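Local coordinates for uncharacterized protein (Leishmania major, PDB 2B4W) that is of unknown function but belongs to the DUF1861 family of the beta-fructosidase clan, probably folds as a five-bladed beta-propeller and may act on carbohydrates, at residues K5-L19 / K242-E254. Residues are numbered along the deposited sequence; the frame is centred on the assembly and turned at random.
Sequences KAAFEANKRVYESVL and KIIGTKSCYPPCE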
ATOM      1  N   LYS A   5      -4.828   6.527  19.189  1.00 27.16           N
ATOM      2  CA  LYS A   5      -5.928   6.649  18.248  1.00 27.22           C
ATOM      3  C   LYS A   5      -6.922   7.699  18.717  1.00 30.86           C
ATOM      4  O   LYS A   5      -7.366   8.565  17.957  1.00 33.35           O
ATOM      5  CB  LYS A   5      -6.618   5.289  18.074  1.00 32.45           C
ATOM      6  CG  LYS A   5      -7.535   5.287  16.881  1.00 26.87           C
ATOM      7  CD  LYS A   5      -8.087   3.935  16.500  1.00 37.60           C
ATOM      8  CE  LYS A   5      -9.079   4.086  15.350  1.00 39.60           C
ATOM      9  NZ  LYS A   5     -10.301   4.842  15.745  1.00 42.51           N
ATOM     10  N   ALA A   6      -7.283   7.609  20.005  1.00 30.48           N
ATOM     11  CA  ALA A   6      -8.266   8.580  20.509  1.00 29.06           C
ATOM     12  C   ALA A   6      -7.718   9.994  20.435  1.00 25.38           C
ATOM     13  O   ALA A   6      -8.389  10.996  20.143  1.00 31.90           O
ATOM     14  CB  ALA A   6      -8.677   8.209  21.926  1.00 47.54           C
ATOM     15  N   ALA A   7      -6.409  10.084  20.698  1.00 30.67           N
ATOM     16  CA  ALA A   7      -5.795  11.409  20.523  1.00 34.57           C
ATOM     17  C   ALA A   7      -5.906  11.826  19.063  1.00 35.69           C
ATOM     18  O   ALA A   7      -6.326  12.946  18.774  1.00 36.76           O
ATOM     19  CB  ALA A   7      -4.362  11.392  21.007  1.00 40.27           C
ATOM     20  N   PHE A   8      -5.543  10.923  18.148  1.00 37.71           N
ATOM     21  CA  PHE A   8      -5.601  11.255  16.729  1.00 27.21           C
ATOM     22  C   PHE A   8      -6.995  11.744  16.341  1.00 27.33           C
ATOM     23  O   PHE A   8      -7.136  12.832  15.789  1.00 26.83           O
ATOM     24  CB  PHE A   8      -5.239  10.089  15.805  1.00 26.31           C
ATOM     25  CG  PHE A   8      -5.357  10.409  14.314  1.00 27.44           C
ATOM     26  CD1 PHE A   8      -4.333  11.081  13.657  1.00 26.96           C
ATOM     27  CD2 PHE A   8      -6.458  10.055  13.563  1.00 26.45           C
ATOM     28  CE1 PHE A   8      -4.431  11.373  12.310  1.00 21.97           C
ATOM     29  CE2 PHE A   8      -6.569  10.330  12.212  1.00 17.00           C
ATOM     30  CZ  PHE A   8      -5.542  10.990  11.577  1.00 21.07           C
ATOM     31  N   GLU A   9      -8.000  10.923  16.625  1.00 36.37           N
ATOM     32  CA  GLU A   9      -9.374  11.305  16.327  1.00 38.28           C
ATOM     33  C   GLU A   9      -9.727  12.707  16.828  1.00 29.08           C
ATOM     34  O   GLU A   9     -10.515  13.398  16.192  1.00 27.88           O
ATOM     35  CB  GLU A   9     -10.363  10.330  16.968  1.00 37.17           C
ATOM     36  CG  GLU A   9     -10.195   8.902  16.510  1.00 39.47           C
ATOM     37  CD  GLU A   9     -10.661   8.660  15.091  1.00 40.27           C
ATOM     38  OE1 GLU A   9     -11.419   9.449  14.497  1.00 30.57           O
ATOM     39  OE2 GLU A   9     -10.238   7.612  14.566  1.00 31.95           O
ATOM     40  N   ALA A  10      -9.141  13.079  17.949  1.00 32.58           N
ATOM     41  CA  ALA A  10      -9.379  14.364  18.582  1.00 42.84           C
ATOM     42  C   ALA A  10      -8.612  15.475  17.879  1.00 45.67           C
ATOM     43  O   ALA A  10      -9.075  16.606  17.734  1.00 55.68           O
ATOM     44  CB  ALA A  10      -8.971  14.283  20.046  1.00 47.29           C
ATOM     45  N   ASN A  11      -7.405  15.112  17.445  1.00 39.52           N
ATOM     46  CA  ASN A  11      -6.501  16.082  16.850  1.00 37.22           C
ATOM     47  C   ASN A  11      -6.372  15.979  15.344  1.00 38.84           C
ATOM     48  O   ASN A  11      -5.457  16.564  14.754  1.00 46.84           O
ATOM     49  CB  ASN A  11      -5.126  15.883  17.519  1.00 36.78           C
ATOM     50  CG  ASN A  11      -5.154  16.360  18.959  1.00 50.23           C
ATOM     51  OD1 ASN A  11      -5.546  17.505  19.211  1.00 61.76           O
ATOM     52  ND2 ASN A  11      -4.759  15.492  19.885  1.00 54.03           N
ATOM     53  N   LYS A  12      -7.243  15.256  14.638  1.00 28.89           N
ATOM     54  CA  LYS A  12      -6.903  15.009  13.229  1.00 30.83           C
ATOM     55  C   LYS A  12      -6.958  16.254  12.363  1.00 31.91           C
ATOM     56  O   LYS A  12      -7.672  17.233  12.572  1.00 26.79           O
ATOM     57  CB  LYS A  12      -7.781  13.883  12.695  1.00 31.60           C
ATOM     58  CG  LYS A  12      -9.265  14.154  12.722  1.00 33.79           C
ATOM     59  CD  LYS A  12     -10.062  12.909  12.324  1.00 38.14           C
ATOM     60  CE  LYS A  12     -11.537  13.119  12.647  1.00 39.27           C
ATOM     61  NZ  LYS A  12     -12.420  12.279  11.784  1.00 63.51           N
ATOM     62  N   ARG A  13      -6.112  16.243  11.326  1.00 23.94           N
ATOM     63  CA  ARG A  13      -5.922  17.429  10.489  1.00 17.68           C
ATOM     64  C   ARG A  13      -5.982  17.046   9.016  1.00 21.71           C
ATOM     65  O   ARG A  13      -5.015  16.637   8.379  1.00 18.17           O
ATOM     66  CB  ARG A  13      -4.607  18.110  10.865  1.00 22.37           C
ATOM     67  CG  ARG A  13      -4.439  19.540  10.420  1.00 27.61           C
ATOM     68  CD  ARG A  13      -3.052  20.122  10.585  1.00 26.16           C
ATOM     69  NE  ARG A  13      -2.525  20.115  11.919  1.00 27.09           N
ATOM     70  CZ  ARG A  13      -1.423  19.593  12.421  1.00 31.68           C
ATOM     71  NH1 ARG A  13      -0.552  18.922  11.680  1.00 31.61           N
ATOM     72  NH2 ARG A  13      -1.172  19.739  13.719  1.00 37.44           N
ATOM     73  N   VAL A  14      -7.191  17.150   8.483  1.00 20.59           N
ATOM     74  CA  VAL A  14      -7.621  16.721   7.177  1.00 26.51           C
ATOM     75  C   VAL A  14      -8.144  17.905   6.369  1.00 27.44           C
ATOM     76  O   VAL A  14      -9.026  18.586   6.870  1.00 20.70           O
ATOM     77  CB  VAL A  14      -8.758  15.680   7.262  1.00 29.77           C
ATOM     78  CG1 VAL A  14      -9.040  15.034   5.911  1.00 30.90           C
ATOM     79  CG2 VAL A  14      -8.413  14.637   8.307  1.00 18.89           C
ATOM     80  N   TYR A  15      -7.618  18.094   5.168  1.00 22.69           N
ATOM     81  CA  TYR A  15      -7.931  19.256   4.360  1.00 21.61           C
ATOM     82  C   TYR A  15      -8.949  18.977   3.282  1.00 18.24           C
ATOM     83  O   TYR A  15      -9.570  19.884   2.743  1.00 20.39           O
ATOM     84  CB  TYR A  15      -6.657  19.759   3.683  1.00 24.49           C
ATOM     85  CG  TYR A  15      -5.591  20.172   4.656  1.00 25.72           C
ATOM     86  CD1 TYR A  15      -4.785  19.210   5.251  1.00 24.11           C
ATOM     87  CD2 TYR A  15      -5.390  21.504   4.982  1.00 22.69           C
ATOM     88  CE1 TYR A  15      -3.813  19.583   6.146  1.00 22.23           C
ATOM     89  CE2 TYR A  15      -4.406  21.877   5.879  1.00 18.55           C
ATOM     90  CZ  TYR A  15      -3.608  20.909   6.460  1.00 26.06           C
ATOM     91  OH  TYR A  15      -2.618  21.244   7.365  1.00 24.29           O
ATOM     92  N   GLU A  16      -9.084  17.708   2.928  1.00 27.98           N
ATOM     93  CA  GLU A  16      -9.976  17.229   1.883  1.00 21.19           C
ATOM     94  C   GLU A  16     -10.252  15.751   2.199  1.00 26.30           C
ATOM     95  O   GLU A  16      -9.359  15.103   2.748  1.00 25.75           O
ATOM     96  CB  GLU A  16      -9.443  17.313   0.460  1.00 24.43           C
ATOM     97  CG  GLU A  16      -8.685  18.540   0.033  1.00 23.05           C
ATOM     98  CD  GLU A  16      -8.191  18.579  -1.388  1.00 21.58           C
ATOM     99  OE1 GLU A  16      -8.525  17.689  -2.204  1.00 26.50           O
ATOM    100  OE2 GLU A  16      -7.445  19.536  -1.668  1.00 22.74           O
ATOM    101  N   SER A  17     -11.432  15.282   1.845  1.00 25.30           N
ATOM    102  CA  SER A  17     -11.894  13.932   2.181  1.00 26.46           C
ATOM    103  C   SER A  17     -12.951  13.495   1.179  1.00 22.80           C
ATOM    104  O   SER A  17     -14.031  14.080   1.056  1.00 21.20           O
ATOM    105  CB  SER A  17     -12.388  13.918   3.625  1.00 27.84           C
ATOM    106  OG  SER A  17     -12.931  12.682   4.011  1.00 28.54           O
ATOM    107  N   VAL A  18     -12.604  12.462   0.409  1.00 16.25           N
ATOM    108  CA  VAL A  18     -13.450  11.969  -0.660  1.00 14.53           C
ATOM    109  C   VAL A  18     -13.349  10.437  -0.724  1.00 19.27           C
ATOM    110  O   VAL A  18     -12.416   9.872  -0.137  1.00 18.65           O
ATOM    111  CB  VAL A  18     -13.099  12.487  -2.066  1.00 29.95           C
ATOM    112  CG1 VAL A  18     -13.120  14.011  -2.160  1.00 33.50           C
ATOM    113  CG2 VAL A  18     -11.729  11.957  -2.484  1.00 41.18           C
ATOM    114  N   LEU A  19     -14.323   9.891  -1.454  1.00 20.12           N
ATOM    115  CA  LEU A  19     -14.283   8.479  -1.837  1.00 29.27           C
ATOM    116  C   LEU A  19     -14.105   8.432  -3.350  1.00 33.84           C
ATOM    117  O   LEU A  19     -14.743   9.207  -4.068  1.00 22.58           O
ATOM    118  CB  LEU A  19     -15.517   7.709  -1.387  1.00 21.26           C
ATOM    119  CG  LEU A  19     -15.636   7.495   0.131  1.00 24.11           C
ATOM    120  CD1 LEU A  19     -16.950   6.791   0.447  1.00 30.21           C
ATOM    121  CD2 LEU A  19     -14.444   6.735   0.695  1.00 25.20           C
ATOM    122  N   LYS A 242       3.528   7.421  13.593  1.00 25.50           N
ATOM    123  CA  LYS A 242       2.333   8.237  13.835  1.00 31.92           C
ATOM    124  C   LYS A 242       1.127   7.697  13.089  1.00 32.50           C
ATOM    125  O   LYS A 242       1.272   7.017  12.070  1.00 22.06           O
ATOM    126  CB  LYS A 242       2.629   9.671  13.411  1.00 26.97           C
ATOM    127  CG  LYS A 242       3.350   9.799  12.076  1.00 32.29           C
ATOM    128  CD  LYS A 242       3.639  11.277  11.799  1.00 39.49           C
ATOM    129  CE  LYS A 242       5.143  11.493  11.665  1.00 45.38           C
ATOM    130  NZ  LYS A 242       5.577  12.826  12.162  1.00 65.83           N
ATOM    131  N   ILE A 243      -0.047   8.014  13.623  1.00 31.85           N
ATOM    132  CA  ILE A 243      -1.285   7.719  12.924  1.00 28.03           C
ATOM    133  C   ILE A 243      -1.505   8.884  11.953  1.00 30.48           C
ATOM    134  O   ILE A 243      -1.323  10.033  12.373  1.00 24.67           O
ATOM    135  CB  ILE A 243      -2.526   7.579  13.806  1.00 30.75           C
ATOM    136  CG1 ILE A 243      -2.472   6.473  14.864  1.00 40.00           C
ATOM    137  CG2 ILE A 243      -3.765   7.408  12.932  1.00 19.66           C
ATOM    138  CD1 ILE A 243      -3.533   6.621  15.938  1.00 52.48           C
ATOM    139  N   ILE A 244      -1.856   8.553  10.726  1.00 28.65           N
ATOM    140  CA  ILE A 244      -2.099   9.599   9.709  1.00 30.49           C
ATOM    141  C   ILE A 244      -3.503   9.591   9.142  1.00 14.17           C
ATOM    142  O   ILE A 244      -3.959  10.548   8.506  1.00 17.07           O
ATOM    143  CB  ILE A 244      -1.063   9.492   8.566  1.00 26.79           C
ATOM    144  CG1 ILE A 244      -1.075   8.174   7.802  1.00 27.53           C
ATOM    145  CG2 ILE A 244       0.326   9.800   9.128  1.00 18.84           C
ATOM    146  CD1 ILE A 244       0.041   8.086   6.768  1.00 26.21           C
ATOM    147  N   GLY A 245      -4.259   8.528   9.387  1.00 22.44           N
ATOM    148  CA  GLY A 245      -5.610   8.326   8.974  1.00 17.54           C
ATOM    149  C   GLY A 245      -6.333   7.228   9.722  1.00 20.53           C
ATOM    150  O   GLY A 245      -5.787   6.252  10.217  1.00 28.24           O
ATOM    151  N   THR A 246      -7.642   7.399   9.769  1.00 27.56           N
ATOM    152  CA  THR A 246      -8.614   6.435  10.236  1.00 21.53           C
ATOM    153  C   THR A 246      -9.864   6.561   9.369  1.00 19.66           C
ATOM    154  O   THR A 246      -9.967   7.451   8.518  1.00 30.94           O
ATOM    155  CB  THR A 246      -9.030   6.666  11.698  1.00 25.49           C
ATOM    156  OG1 THR A 246      -9.558   7.999  11.756  1.00 24.98           O
ATOM    157  CG2 THR A 246      -7.869   6.647  12.676  1.00 25.36           C
ATOM    158  N   LYS A 247     -10.795   5.670   9.629  1.00 29.73           N
ATOM    159  CA  LYS A 247     -12.109   5.522   9.018  1.00 28.49           C
ATOM    160  C   LYS A 247     -12.895   6.828   9.024  1.00 27.69           C
ATOM    161  O   LYS A 247     -13.539   7.204   8.048  1.00 27.54           O
ATOM    162  CB  LYS A 247     -12.941   4.462   9.761  1.00 33.48           C
ATOM    163  CG  LYS A 247     -13.825   3.512   9.036  1.00 40.24           C
ATOM    164  CD  LYS A 247     -14.381   3.955   7.712  1.00 35.90           C
ATOM    165  CE  LYS A 247     -15.551   3.054   7.306  1.00 18.74           C
ATOM    166  NZ  LYS A 247     -16.790   3.878   7.280  1.00 26.27           N
ATOM    167  N   SER A 248     -12.867   7.524  10.169  1.00 27.46           N
ATOM    168  CA  SER A 248     -13.645   8.749  10.286  1.00 26.94           C
ATOM    169  C   SER A 248     -13.067   9.908   9.491  1.00 32.90           C
ATOM    170  O   SER A 248     -13.701  10.972   9.436  1.00 38.92           O
ATOM    171  CB  SER A 248     -13.697   9.200  11.750  1.00 26.14           C
ATOM    172  OG  SER A 248     -12.352   9.351  12.183  1.00 32.86           O
ATOM    173  N   CYS A 249     -11.889   9.731   8.911  1.00 28.19           N
ATOM    174  CA  CYS A 249     -11.238  10.752   8.108  1.00 29.23           C
ATOM    175  C   CYS A 249     -11.795  10.873   6.696  1.00 19.48           C
ATOM    176  O   CYS A 249     -11.641  11.902   6.039  1.00 23.28           O
ATOM    177  CB  CYS A 249      -9.750  10.408   7.945  1.00 24.75           C
ATOM    178  SG  CYS A 249      -8.804  10.678   9.434  1.00 25.78           S
ATOM    179  N   TYR A 250     -12.393   9.778   6.259  1.00 26.81           N
ATOM    180  CA  TYR A 250     -12.981   9.548   4.957  1.00 27.79           C
ATOM    181  C   TYR A 250     -14.496   9.637   5.052  1.00 24.44           C
ATOM    182  O   TYR A 250     -15.036   9.404   6.127  1.00 25.54           O
ATOM    183  CB  TYR A 250     -12.576   8.162   4.414  1.00 23.14           C
ATOM    184  CG  TYR A 250     -11.071   7.983   4.370  1.00 27.20           C
ATOM    185  CD1 TYR A 250     -10.340   7.605   5.485  1.00 23.95           C
ATOM    186  CD2 TYR A 250     -10.385   8.199   3.178  1.00 24.98           C
ATOM    187  CE1 TYR A 250      -8.958   7.442   5.447  1.00 18.74           C
ATOM    188  CE2 TYR A 250      -9.013   8.039   3.134  1.00 25.27           C
ATOM    189  CZ  TYR A 250      -8.305   7.669   4.250  1.00 22.64           C
ATOM    190  OH  TYR A 250      -6.933   7.511   4.157  1.00 28.25           O
ATOM    191  N   PRO A 251     -15.174   9.954   3.970  1.00 20.99           N
ATOM    192  CA  PRO A 251     -16.634  10.002   4.051  1.00 22.95           C
ATOM    193  C   PRO A 251     -17.222   8.682   4.549  1.00 32.89           C
ATOM    194  O   PRO A 251     -16.660   7.588   4.482  1.00 24.14           O
ATOM    195  CB  PRO A 251     -17.070  10.269   2.613  1.00 21.16           C
ATOM    196  CG  PRO A 251     -15.887  10.918   1.969  1.00 17.31           C
ATOM    197  CD  PRO A 251     -14.688  10.305   2.635  1.00 17.27           C
ATOM    198  N   PRO A 252     -18.411   8.814   5.122  1.00 39.56           N
ATOM    199  CA  PRO A 252     -19.153   7.648   5.594  1.00 35.62           C
ATOM    200  C   PRO A 252     -19.464   6.676   4.462  1.00 19.16           C
ATOM    201  O   PRO A 252     -19.807   7.043   3.339  1.00 31.96           O
ATOM    202  CB  PRO A 252     -20.456   8.254   6.121  1.00 52.75           C
ATOM    203  CG  PRO A 252     -20.551   9.597   5.473  1.00 53.80           C
ATOM    204  CD  PRO A 252     -19.125  10.074   5.375  1.00 43.67           C
ATOM    205  N   CYS A 253     -19.320   5.390   4.783  1.00 31.54           N
ATOM    206  CA  CYS A 253     -19.625   4.302   3.875  1.00 26.56           C
ATOM    207  C   CYS A 253     -19.718   3.001   4.676  1.00 23.37           C
ATOM    208  O   CYS A 253     -19.093   2.864   5.725  1.00 27.81           O
ATOM    209  CB  CYS A 253     -18.587   4.178   2.763  1.00 27.71           C
ATOM    210  SG  CYS A 253     -16.868   4.155   3.326  1.00 33.06           S
ATOM    211  N   GLU A 254     -20.501   2.053   4.166  1.00 33.10           N
ATOM    212  CA  GLU A 254     -20.641   0.751   4.820  1.00 42.40           C
ATOM    213  C   GLU A 254     -19.449  -0.169   4.648  1.00 36.77           C
ATOM    214  O   GLU A 254     -18.976  -0.476   3.543  1.00 25.62           O
ATOM    215  CB  GLU A 254     -21.900   0.056   4.270  1.00 44.75           C
ATOM    216  CG  GLU A 254     -23.122   0.962   4.362  1.00 52.68           C
ATOM    217  CD  GLU A 254     -23.477   1.275   5.806  1.00 57.19           C
ATOM    218  OE1 GLU A 254     -23.682   0.297   6.553  1.00 51.42           O
ATOM    219  OE2 GLU A 254     -23.547   2.468   6.178  1.00 58.96           O
TER
HETATM  220  O   HOH W   1     -12.033   6.052  13.032  1.00 27.18           O
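Phe8 of the N-terminal helix lays its ring on Ile243, in strand 238-245 at one edge of an antiparallel five-stranded sheet. Followed outward, its CB meets Ile243 CD1 at 3.9 Å; CG, CD1 and CD2 run beneath Ile243 CG2, which sits over the ring centre in a CH-pi contact, 12° off the normal. CD2 also touches Thr246 CG2, CE1 reaches Ile243 O, and CE2 brings the ring edge to Cys249 SG at 3.6 Å, a sulfur-aromatic contact in the ring plane. CZ ends against the backbone of Ile244 and Gly245, which form a classic beta bulge opposite Asn226 of strand 223-231. Lys12 CB, from the same segment, lies over the opposite face toward its rim. With CG anti to the backbone N (chi1 177°), the ring leaves the helix toward the strand.

On the next residue, a bend at chi2 (-72°) brings the Glu9 carboxylate round to the hydroxyls of 246-248, and OE1 takes Ser248 OG in a very short bond of 2.5 Å. Thr246 OG1 and Lys5 NZ both bond to OE2, from opposite faces of the carboxylate plane, and a water donates to it as well. Lys5 NZ also forms a salt bridge with Asp262, while Lys12 NZ gives Ser248 OG a weak bond. Beyond the turn, Ser17 OG bonds Cys249 O at 2.5 Å, on a lone pair in the carbonyl plane. Leu19 lies alongside the Pro251 ring, pointing the other way (CG to CD 3.9 Å), its CD1 reaching Cys253 CB.

The contact thus joins the helix and the start of strand 16-23 to the chain leaving strand 238-245. Its chemistry is divided: an aromatic ring with Ile243 over one face and Cys249 at its edge, beside a carboxylate whose negative charge is probably stabilised by Lys5, two hydroxyls and a water.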